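PDB 4MTN: transcription termination factor NusA from Planctomyces limnophilus, which probably takes part in both transcription termination and antitermination, binding the RNA polymerase core enzyme and nascent RNA. Local coordinates for residues E28-A33 / Q87-K92; R181-E186 / R234-E239; R278-V283 / D309-T314. One frame throughout, in Å; residues are numbered along the deposited sequence.

Interaction 1: E28-A33 / Q87-K92; sequences EGVEQA and QVMIQK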
loop_
_atom_site.group_PDB
_atom_site.type_symbol
_atom_site.label_atom_id
_atom_site.label_comp_id
_atom_site.label_asym_id
_atom_site.label_seq_id
_atom_site.Cartn_x
_atom_site.Cartn_y
_atom_site.Cartn_z
ATOM N N GLU A 28 -13.231 -29.525 13.435
ATOM C CA GLU A 28 -12.158 -29.580 12.448
ATOM C C GLU A 28 -10.812 -29.840 13.116
ATOM O O GLU A 28 -9.973 -30.563 12.580
ATOM C CB GLU A 28 -12.102 -28.281 11.642
ATOM C CG GLU A 28 -13.247 -28.104 10.659
ATOM C CD GLU A 28 -13.186 -26.778 9.926
ATOM O OE1 GLU A 28 -12.785 -25.771 10.546
ATOM O OE2 GLU A 28 -13.533 -26.743 8.726
ATOM N N GLY A 29 -10.616 -29.247 14.289
ATOM C CA GLY A 29 -9.389 -29.429 15.041
ATOM C C GLY A 29 -9.228 -30.851 15.542
ATOM O O GLY A 29 -8.154 -31.441 15.425
ATOM N N VAL A 30 -10.302 -31.401 16.100
ATOM C CA VAL A 30 -10.293 -32.769 16.608
ATOM C C VAL A 30 -10.073 -33.765 15.472
ATOM O O VAL A 30 -9.364 -34.758 15.635
ATOM C CB VAL A 30 -11.607 -33.105 17.347
ATOM C CG1 VAL A 30 -11.614 -34.556 17.804
ATOM C CG2 VAL A 30 -11.798 -32.174 18.534
ATOM N N GLU A 31 -10.676 -33.486 14.320
ATOM C CA GLU A 31 -10.495 -34.322 13.137
ATOM C C GLU A 31 -9.026 -34.381 12.733
ATOM O O GLU A 31 -8.493 -35.455 12.459
ATOM C CB GLU A 31 -11.339 -33.801 11.970
ATOM C CG GLU A 31 -12.823 -34.107 12.084
ATOM C CD GLU A 31 -13.623 -33.560 10.918
ATOM O OE1 GLU A 31 -13.042 -32.832 10.086
ATOM O OE2 GLU A 31 -14.832 -33.859 10.831
ATOM N N GLN A 32 -8.376 -33.222 12.708
ATOM C CA GLN A 32 -6.969 -33.142 12.337
ATOM C C GLN A 32 -6.079 -33.836 13.364
ATOM O O GLN A 32 -4.991 -34.308 13.036
ATOM C CB GLN A 32 -6.542 -31.682 12.167
ATOM C CG GLN A 32 -7.194 -30.983 10.985
ATOM C CD GLN A 32 -6.892 -31.664 9.665
ATOM O OE1 GLN A 32 -5.788 -32.163 9.447
ATOM N NE2 GLN A 32 -7.878 -31.694 8.776
ATOM N N ALA A 33 -6.548 -33.893 14.608
ATOM C CA ALA A 33 -5.823 -34.590 15.665
ATOM C C ALA A 33 -5.936 -36.100 15.481
ATOM O O ALA A 33 -4.962 -36.832 15.657
ATOM C CB ALA A 33 -6.342 -34.176 17.033
ATOM N N GLN A 87 -2.652 -31.004 24.921
ATOM C CA GLN A 87 -2.404 -29.667 24.391
ATOM C C GLN A 87 -2.058 -29.735 22.908
ATOM O O GLN A 87 -2.106 -28.727 22.202
ATOM C CB GLN A 87 -1.281 -28.973 25.170
ATOM C CG GLN A 87 0.127 -29.280 24.671
ATOM C CD GLN A 87 0.582 -30.691 24.996
ATOM O OE1 GLN A 87 -0.069 -31.410 25.754
ATOM N NE2 GLN A 87 1.709 -31.093 24.420
ATOM N N VAL A 88 -1.709 -30.931 22.443
ATOM C CA VAL A 88 -1.394 -31.150 21.037
ATOM C C VAL A 88 -2.651 -31.006 20.187
ATOM O O VAL A 88 -2.606 -30.490 19.069
ATOM C CB VAL A 88 -0.777 -32.541 20.805
ATOM C CG1 VAL A 88 -0.272 -32.669 19.376
ATOM C CG2 VAL A 88 0.351 -32.791 21.795
HETATM N N MSE A 89 -3.772 -31.465 20.730
HETATM C CA MSE A 89 -5.061 -31.352 20.059
HETATM C C MSE A 89 -5.488 -29.893 19.949
HETATM O O MSE A 89 -6.032 -29.471 18.928
HETATM C CB MSE A 89 -6.124 -32.160 20.805
HETATM C CG MSE A 89 -7.529 -32.008 20.250
HETATM SE SE MSE A 89 -8.833 -33.033 21.271
HETATM C CE MSE A 89 -8.485 -32.286 23.038
ATOM N N ILE A 90 -5.235 -29.129 21.007
ATOM C CA ILE A 90 -5.558 -27.707 21.029
ATOM C C ILE A 90 -4.728 -26.957 19.991
ATOM O O ILE A 90 -5.184 -25.972 19.411
ATOM C CB ILE A 90 -5.319 -27.093 22.424
ATOM C CG1 ILE A 90 -5.934 -27.979 23.510
ATOM C CG2 ILE A 90 -5.889 -25.683 22.497
ATOM C CD1 ILE A 90 -7.438 -28.123 23.403
ATOM N N GLN A 91 -3.510 -27.437 19.759
ATOM C CA GLN A 91 -2.641 -26.859 18.740
ATOM C C GLN A 91 -3.252 -27.049 17.355
ATOM O O GLN A 91 -3.087 -26.208 16.472
ATOM C CB GLN A 91 -1.245 -27.484 18.800
ATOM C CG GLN A 91 -0.252 -26.885 17.817
ATOM C CD GLN A 91 1.151 -27.428 18.001
ATOM O OE1 GLN A 91 1.434 -28.133 18.969
ATOM N NE2 GLN A 91 2.039 -27.099 17.069
ATOM N N LYS A 92 -3.961 -28.160 17.173
ATOM C CA LYS A 92 -4.676 -28.422 15.930
ATOM C C LYS A 92 -5.938 -27.569 15.840
ATOM O O LYS A 92 -6.311 -27.109 14.761
ATOM C CB LYS A 92 -5.034 -29.905 15.816
ATOM C CG LYS A 92 -3.878 -30.800 15.397
ATOM C CD LYS A 92 -3.493 -30.558 13.946
ATOM C CE LYS A 92 -2.422 -31.534 13.489
ATOM N NZ LYS A 92 -2.097 -31.368 12.044
#
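The contact is made by van der Waals packing, and Lys92 has the most surface buried in it. The two helices cross steeply, at 121° between their N-to-C directions, with their axes 8.1 Å apart. Gly29, which has no side chain to hold the backbones apart, sits at the tightest point, its CA 4.9 Å from the CA of Lys92.

One kind of packing is methylene on backbone and on Gln32. The lysine begins with CB resting 3.5 Å from Gly29 O, a carbonyl that already accepts the helical bond from Ala33 N. CG is anti to its own carbonyl carbon, a bend at chi2 (-70°) turns the chain, and the rest runs extended across helix 23-42, with CD against Gln32 CB at 3.7 Å and CE passing near Gln32 O. An alanine here would keep the touch on Gly29 but would probably lose the methylene cover over Gln32 and leave this edge of the crossing more loosely packed.

The other is between apolar side chains. Met89, a selenomethionine, has CG anti to the backbone N. That CG meets Ala33 CB at 4.1 Å, and SE lies alongside Val30 CG2, the two side chains pointing the same way. Both also reach helix 7-18, Val30 at Val8 and Val12, Met89 at Ile11.

Helices 7-18, 23-42 and 87-105 thus meet in the NusA N-terminal domain, with Val30 also touching Ile52 of strand 48-52, where the long helix 87-105 sets off toward the S1 domain.

Interaction 2: R181-E186 / R234-E239; sequences RLLELE and RNVGEE. With SO4 (sulfate ion), chain C.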
loop_
_atom_site.group_PDB
_atom_site.type_symbol
_atom_site.label_atom_id
_atom_site.label_comp_id
_atom_site.label_asym_id
_atom_site.label_seq_id
_atom_site.Cartn_x
_atom_site.Cartn_y
_atom_site.Cartn_z
ATOM N N ARG A 181 -12.425 4.621 1.645
ATOM C CA ARG A 181 -13.550 3.998 2.334
ATOM C C ARG A 181 -14.401 5.034 3.059
ATOM O O ARG A 181 -15.627 5.024 2.956
ATOM C CB ARG A 181 -13.057 2.949 3.335
ATOM C CG ARG A 181 -12.326 1.760 2.729
ATOM C CD ARG A 181 -13.260 0.835 1.968
ATOM N NE ARG A 181 -13.377 1.199 0.561
ATOM C CZ ARG A 181 -12.529 0.807 -0.385
ATOM N NH1 ARG A 181 -11.495 0.039 -0.075
ATOM N NH2 ARG A 181 -12.717 1.184 -1.643
ATOM N N LEU A 182 -13.741 5.923 3.796
ATOM C CA LEU A 182 -14.429 6.944 4.577
ATOM C C LEU A 182 -15.250 7.879 3.695
ATOM O O LEU A 182 -16.334 8.320 4.082
ATOM C CB LEU A 182 -13.425 7.751 5.401
ATOM C CG LEU A 182 -12.789 7.016 6.581
ATOM C CD1 LEU A 182 -11.686 7.856 7.200
ATOM C CD2 LEU A 182 -13.843 6.659 7.616
ATOM N N LEU A 183 -14.730 8.178 2.510
ATOM C CA LEU A 183 -15.449 9.012 1.555
ATOM C C LEU A 183 -16.692 8.295 1.044
ATOM O O LEU A 183 -17.738 8.914 0.840
ATOM C CB LEU A 183 -14.540 9.402 0.387
ATOM C CG LEU A 183 -13.512 10.493 0.704
ATOM C CD1 LEU A 183 -12.511 10.654 -0.429
ATOM C CD2 LEU A 183 -14.214 11.810 0.988
ATOM N N GLU A 184 -16.574 6.985 0.847
ATOM C CA GLU A 184 -17.696 6.173 0.393
ATOM C C GLU A 184 -18.812 6.154 1.432
ATOM O O GLU A 184 -19.990 6.119 1.088
ATOM C CB GLU A 184 -17.238 4.746 0.084
ATOM C CG GLU A 184 -16.366 4.624 -1.156
ATOM C CD GLU A 184 -15.705 3.263 -1.281
ATOM O OE1 GLU A 184 -15.914 2.412 -0.391
ATOM O OE2 GLU A 184 -14.975 3.044 -2.271
ATOM N N LEU A 185 -18.435 6.186 2.706
ATOM C CA LEU A 185 -19.409 6.180 3.790
ATOM C C LEU A 185 -20.093 7.535 3.954
ATOM O O LEU A 185 -21.306 7.610 4.137
ATOM C CB LEU A 185 -18.745 5.778 5.109
ATOM C CG LEU A 185 -18.332 4.316 5.279
ATOM C CD1 LEU A 185 -17.673 4.109 6.633
ATOM C CD2 LEU A 185 -19.534 3.397 5.118
ATOM N N GLU A 186 -19.306 8.603 3.891
ATOM C CA GLU A 186 -19.813 9.939 4.183
ATOM C C GLU A 186 -20.589 10.548 3.018
ATOM O O GLU A 186 -21.583 11.245 3.224
ATOM C CB GLU A 186 -18.660 10.866 4.576
ATOM C CG GLU A 186 -19.075 12.016 5.478
ATOM C CD GLU A 186 -19.426 11.557 6.880
ATOM O OE1 GLU A 186 -18.886 10.520 7.321
ATOM O OE2 GLU A 186 -20.245 12.231 7.541
ATOM N N ARG A 234 -15.110 17.492 5.092
ATOM C CA ARG A 234 -14.402 17.874 6.309
ATOM C C ARG A 234 -14.618 16.857 7.426
ATOM O O ARG A 234 -13.744 16.663 8.269
ATOM C CB ARG A 234 -14.836 19.263 6.777
ATOM C CG ARG A 234 -14.278 20.406 5.945
ATOM C CD ARG A 234 -14.485 21.738 6.646
ATOM N NE ARG A 234 -15.825 21.839 7.215
ATOM C CZ ARG A 234 -16.895 22.243 6.539
ATOM N NH1 ARG A 234 -16.785 22.590 5.263
ATOM N NH2 ARG A 234 -18.076 22.300 7.140
ATOM N N ASN A 235 -15.785 16.218 7.431
ATOM C CA ASN A 235 -16.080 15.174 8.409
ATOM C C ASN A 235 -15.082 14.026 8.309
ATOM O O ASN A 235 -14.620 13.501 9.321
ATOM C CB ASN A 235 -17.504 14.644 8.228
ATOM C CG ASN A 235 -18.555 15.592 8.773
ATOM O OD1 ASN A 235 -18.277 16.406 9.655
ATOM N ND2 ASN A 235 -19.774 15.487 8.255
ATOM N N VAL A 236 -14.754 13.647 7.078
ATOM C CA VAL A 236 -13.747 12.625 6.830
ATOM C C VAL A 236 -12.385 13.118 7.310
ATOM O O VAL A 236 -11.615 12.367 7.911
ATOM C CB VAL A 236 -13.677 12.252 5.333
ATOM C CG1 VAL A 236 -12.526 11.295 5.066
ATOM C CG2 VAL A 236 -14.993 11.646 4.876
ATOM N N GLY A 237 -12.107 14.393 7.057
ATOM C CA GLY A 237 -10.848 14.998 7.449
ATOM C C GLY A 237 -10.651 15.060 8.951
ATOM O O GLY A 237 -9.532 14.909 9.442
ATOM N N GLU A 238 -11.737 15.285 9.685
ATOM C CA GLU A 238 -11.668 15.358 11.140
ATOM C C GLU A 238 -11.487 13.973 11.747
ATOM O O GLU A 238 -10.911 13.828 12.824
ATOM C CB GLU A 238 -12.923 16.024 11.709
ATOM C CG GLU A 238 -13.081 17.483 11.312
ATOM C CD GLU A 238 -11.877 18.328 11.689
ATOM O OE1 GLU A 238 -11.281 18.080 12.759
ATOM O OE2 GLU A 238 -11.525 19.239 10.911
ATOM N N GLU A 239 -11.979 12.957 11.047
ATOM C CA GLU A 239 -11.789 11.575 11.470
ATOM C C GLU A 239 -10.333 11.168 11.281
ATOM O O GLU A 239 -9.849 10.233 11.919
ATOM C CB GLU A 239 -12.714 10.638 10.690
ATOM C CG GLU A 239 -14.190 10.806 11.019
ATOM C CD GLU A 239 -15.095 10.103 10.025
ATOM O OE1 GLU A 239 -14.588 9.626 8.988
ATOM O OE2 GLU A 239 -16.317 10.028 10.278
HETATM S S SO4 C . -20.579 22.585 9.358
HETATM O O1 SO4 C . -19.894 23.398 8.358
HETATM O O2 SO4 C . -19.706 21.491 9.775
HETATM O O3 SO4 C . -20.910 23.412 10.514
HETATM O O4 SO4 C . -21.806 22.040 8.785
#
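Val236 is the apolar centre of this contact, with its two methyls packing on different side chains. CG1, anti to the backbone N, lies 3.7 Å from Leu182 CB. CG2 takes the other side: it meets Leu183 CD2 at 4.0 Å, that side chain crossing at about a right angle, and Glu186 CB at 3.8 Å, where the glutamate slides past in the opposite direction. The helices run 137° apart with axes separated by 9.7 Å, and the closest CA pair is Leu182 with Val236.

Polar contacts line the border of this patch. Glu186 has CG anti to the backbone N and folds at chi2 (71°), which swings its carboxylate across Asn235. Asn235 ND2 gives OE2 of Glu186 a weak hydrogen bond of 3.4 Å, far from straight, and the amide and carboxylate planes stand 73° apart. Glu239 brings OE1 to the methyl CD2 of Leu182, 3.4 Å away, the two side chains crossing obliquely.

Like charges also meet. Glu186 OE1 and Glu239 OE2 are 3.9 Å apart, which would tend to raise the proton affinity of one of them. Glu239 is poorly ordered, and its further ion pair with Arg154 is long and weak.

Two arginines have their partners away from this helix pair. Arg181, lying against the S1 strands, grips Glu184 side-on with NE and NH2 in a salt bridge along its own helix, while NH1 binds Gly110 O. Arg234 NH2 makes a weak bond to a sulfate ion, probably from the crystallisation liquor.

Helix 176-186 also leans on the S1 strands 112-120 and 152-162. Topologically it is the leading helix of the first type II KH domain, packed here on helix 231-239, which follows the GXXG loop that KH domains use to hold nucleic acid.

Interaction 3: R278-V283 / D309-T314; sequences RVLVLV and DIDVMT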
loop_
_atom_site.group_PDB
_atom_site.type_symbol
_atom_site.label_atom_id
_atom_site.label_comp_id
_atom_site.label_asym_id
_atom_site.label_seq_id
_atom_site.Cartn_x
_atom_site.Cartn_y
_atom_site.Cartn_z
ATOM N N ARG A 278 8.040 11.848 -17.441
ATOM C CA ARG A 278 7.956 13.110 -16.722
ATOM C C ARG A 278 7.048 14.117 -17.421
ATOM O O ARG A 278 7.120 14.296 -18.635
ATOM C CB ARG A 278 9.359 13.701 -16.552
ATOM C CG ARG A 278 9.391 15.132 -16.044
ATOM C CD ARG A 278 10.790 15.713 -16.152
ATOM N NE ARG A 278 11.776 14.904 -15.442
ATOM C CZ ARG A 278 13.091 15.078 -15.534
ATOM N NH1 ARG A 278 13.582 16.034 -16.311
ATOM N NH2 ARG A 278 13.915 14.294 -14.852
ATOM N N VAL A 279 6.186 14.767 -16.645
ATOM C CA VAL A 279 5.382 15.868 -17.158
ATOM C C VAL A 279 6.028 17.190 -16.766
ATOM O O VAL A 279 6.246 17.458 -15.584
ATOM C CB VAL A 279 3.934 15.825 -16.628
ATOM C CG1 VAL A 279 3.199 17.110 -16.981
ATOM C CG2 VAL A 279 3.200 14.619 -17.189
ATOM N N LEU A 280 6.344 18.012 -17.761
ATOM C CA LEU A 280 6.975 19.299 -17.506
ATOM C C LEU A 280 5.926 20.404 -17.412
ATOM O O LEU A 280 5.268 20.736 -18.396
ATOM C CB LEU A 280 7.994 19.621 -18.600
ATOM C CG LEU A 280 8.952 20.779 -18.323
ATOM C CD1 LEU A 280 9.746 20.520 -17.052
ATOM C CD2 LEU A 280 9.882 20.992 -19.505
ATOM N N VAL A 281 5.781 20.969 -16.217
ATOM C CA VAL A 281 4.767 21.987 -15.969
ATOM C C VAL A 281 5.380 23.381 -15.864
ATOM O O VAL A 281 6.229 23.635 -15.008
ATOM C CB VAL A 281 3.977 21.681 -14.681
ATOM C CG1 VAL A 281 3.110 22.865 -14.289
ATOM C CG2 VAL A 281 3.130 20.430 -14.867
ATOM N N LEU A 282 4.944 24.280 -16.742
ATOM C CA LEU A 282 5.436 25.654 -16.749
ATOM C C LEU A 282 4.555 26.566 -15.900
ATOM O O LEU A 282 3.339 26.634 -16.093
ATOM C CB LEU A 282 5.522 26.181 -18.181
ATOM C CG LEU A 282 6.598 25.520 -19.043
ATOM C CD1 LEU A 282 6.590 26.090 -20.451
ATOM C CD2 LEU A 282 7.964 25.691 -18.400
ATOM N N VAL A 283 5.182 27.270 -14.964
ATOM C CA VAL A 283 4.463 28.082 -13.991
ATOM C C VAL A 283 5.145 29.436 -13.790
ATOM O O VAL A 283 6.365 29.509 -13.650
ATOM C CB VAL A 283 4.351 27.341 -12.637
ATOM C CG1 VAL A 283 4.048 28.303 -11.508
ATOM C CG2 VAL A 283 3.293 26.250 -12.712
ATOM N N ASP A 309 5.820 12.070 -13.320
ATOM C CA ASP A 309 6.729 12.904 -12.545
ATOM C C ASP A 309 6.593 14.357 -12.983
ATOM O O ASP A 309 6.892 14.700 -14.124
ATOM C CB ASP A 309 8.174 12.428 -12.702
ATOM C CG ASP A 309 9.165 13.334 -11.999
ATOM O OD1 ASP A 309 9.205 13.319 -10.750
ATOM O OD2 ASP A 309 9.908 14.059 -12.695
ATOM N N ILE A 310 6.133 15.207 -12.072
ATOM C CA ILE A 310 5.904 16.608 -12.393
ATOM C C ILE A 310 7.106 17.472 -12.026
ATOM O O ILE A 310 7.536 17.497 -10.872
ATOM C CB ILE A 310 4.653 17.149 -11.678
ATOM C CG1 ILE A 310 3.411 16.380 -12.128
ATOM C CG2 ILE A 310 4.488 18.637 -11.942
ATOM C CD1 ILE A 310 2.125 16.886 -11.512
ATOM N N ASP A 311 7.645 18.174 -13.016
ATOM C CA ASP A 311 8.758 19.089 -12.796
ATOM C C ASP A 311 8.301 20.523 -13.045
ATOM O O ASP A 311 8.000 20.897 -14.178
ATOM C CB ASP A 311 9.936 18.734 -13.706
ATOM C CG ASP A 311 11.263 19.233 -13.167
ATOM O OD1 ASP A 311 11.260 20.160 -12.329
ATOM O OD2 ASP A 311 12.311 18.696 -13.583
ATOM N N VAL A 312 8.249 21.321 -11.983
ATOM C CA VAL A 312 7.733 22.683 -12.082
ATOM C C VAL A 312 8.840 23.713 -12.283
ATOM O O VAL A 312 9.721 23.871 -11.438
ATOM C CB VAL A 312 6.919 23.065 -10.834
ATOM C CG1 VAL A 312 6.519 24.531 -10.889
ATOM C CG2 VAL A 312 5.691 22.184 -10.720
HETATM N N MSE A 313 8.782 24.407 -13.414
HETATM C CA MSE A 313 9.730 25.467 -13.732
HETATM C C MSE A 313 9.002 26.664 -14.331
HETATM O O MSE A 313 7.830 26.568 -14.691
HETATM C CB MSE A 313 10.798 24.973 -14.713
HETATM C CG MSE A 313 11.577 23.754 -14.252
HETATM SE SE MSE A 313 12.801 23.118 -15.627
HETATM C CE MSE A 313 13.985 24.663 -15.706
ATOM N N THR A 314 9.697 27.792 -14.432
ATOM C CA THR A 314 9.176 28.925 -15.182
ATOM C C THR A 314 9.614 28.770 -16.633
ATOM O O THR A 314 10.336 27.831 -16.968
ATOM C CB THR A 314 9.665 30.275 -14.622
ATOM O OG1 THR A 314 11.045 30.466 -14.958
ATOM C CG2 THR A 314 9.501 30.318 -13.110
#
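Three charged residues, Asp311, Arg278 and Asp309, account for about a third of the buried surface where these neighbouring parallel strands meet, all with side chains on the same face of the sheet. Arg278 has CG anti to the backbone N and lies alongside both aspartates, pointing the same way. Its NE makes a weak, bent salt bridge to Asp309 OD2 at 3.4 Å, with the guanidinium and carboxylate planes 59° apart. Asp311 offers packing and charge instead: its CB lies 4.0 Å from Arg278 CD, and OD2 hangs over one face of the guanidinium, toward the rim, where no N-H points at it. The stronger partner of Arg278 is Asp353, a salt bridge through NH2, so the arginine joins this strand pair to the C-terminal helical region.

The backbones of the same aspartates help fix the pairing. Asp309 O receives Val279 N, Asp311 N gives to Val279 O at 3.0 Å nearly along the C=O axis, and Asp311 O takes Val281 N; Met313 N to Val281 O and Val283 N to Met313 O carry the alternation on. This is the parallel pair of a type II KH fold, two helices and a GXXG loop linking strand 278-282 to strand 309-313, while strand 269-273 runs antiparallel along the former.

Further along the face of the charged trio, Leu280 CD1 lies beside Asp311 CB at 3.8 Å, and with Leu282 it packs on Leu318 of helix 316-330. The reverse face is aliphatic: Val281 CG2 meets Ile310 CG2 at 3.7 Å, and Val312 fits against Leu288, Ala291 and Ile292 of helix 285-292.

In the fold
The three contacts follow one another along the chain without overlapping, each closing before the next opens, and none touches another. Interaction 1 packs helices of the N-terminal domain; interaction 2, centred 44 Å away, sets two helices of the first KH domain beside the S1 strands; interaction 3, another 32 Å on, pairs strands of the second KH domain. The centres of interactions 1 and 3 are 62 Å apart, on opposite sides of the centre of the chain. Helix 87-105 bridges the N-terminal domain and S1. Such an extended monomer is consistent with one end meeting RNA polymerase while the S1 and KH domains follow nascent RNA.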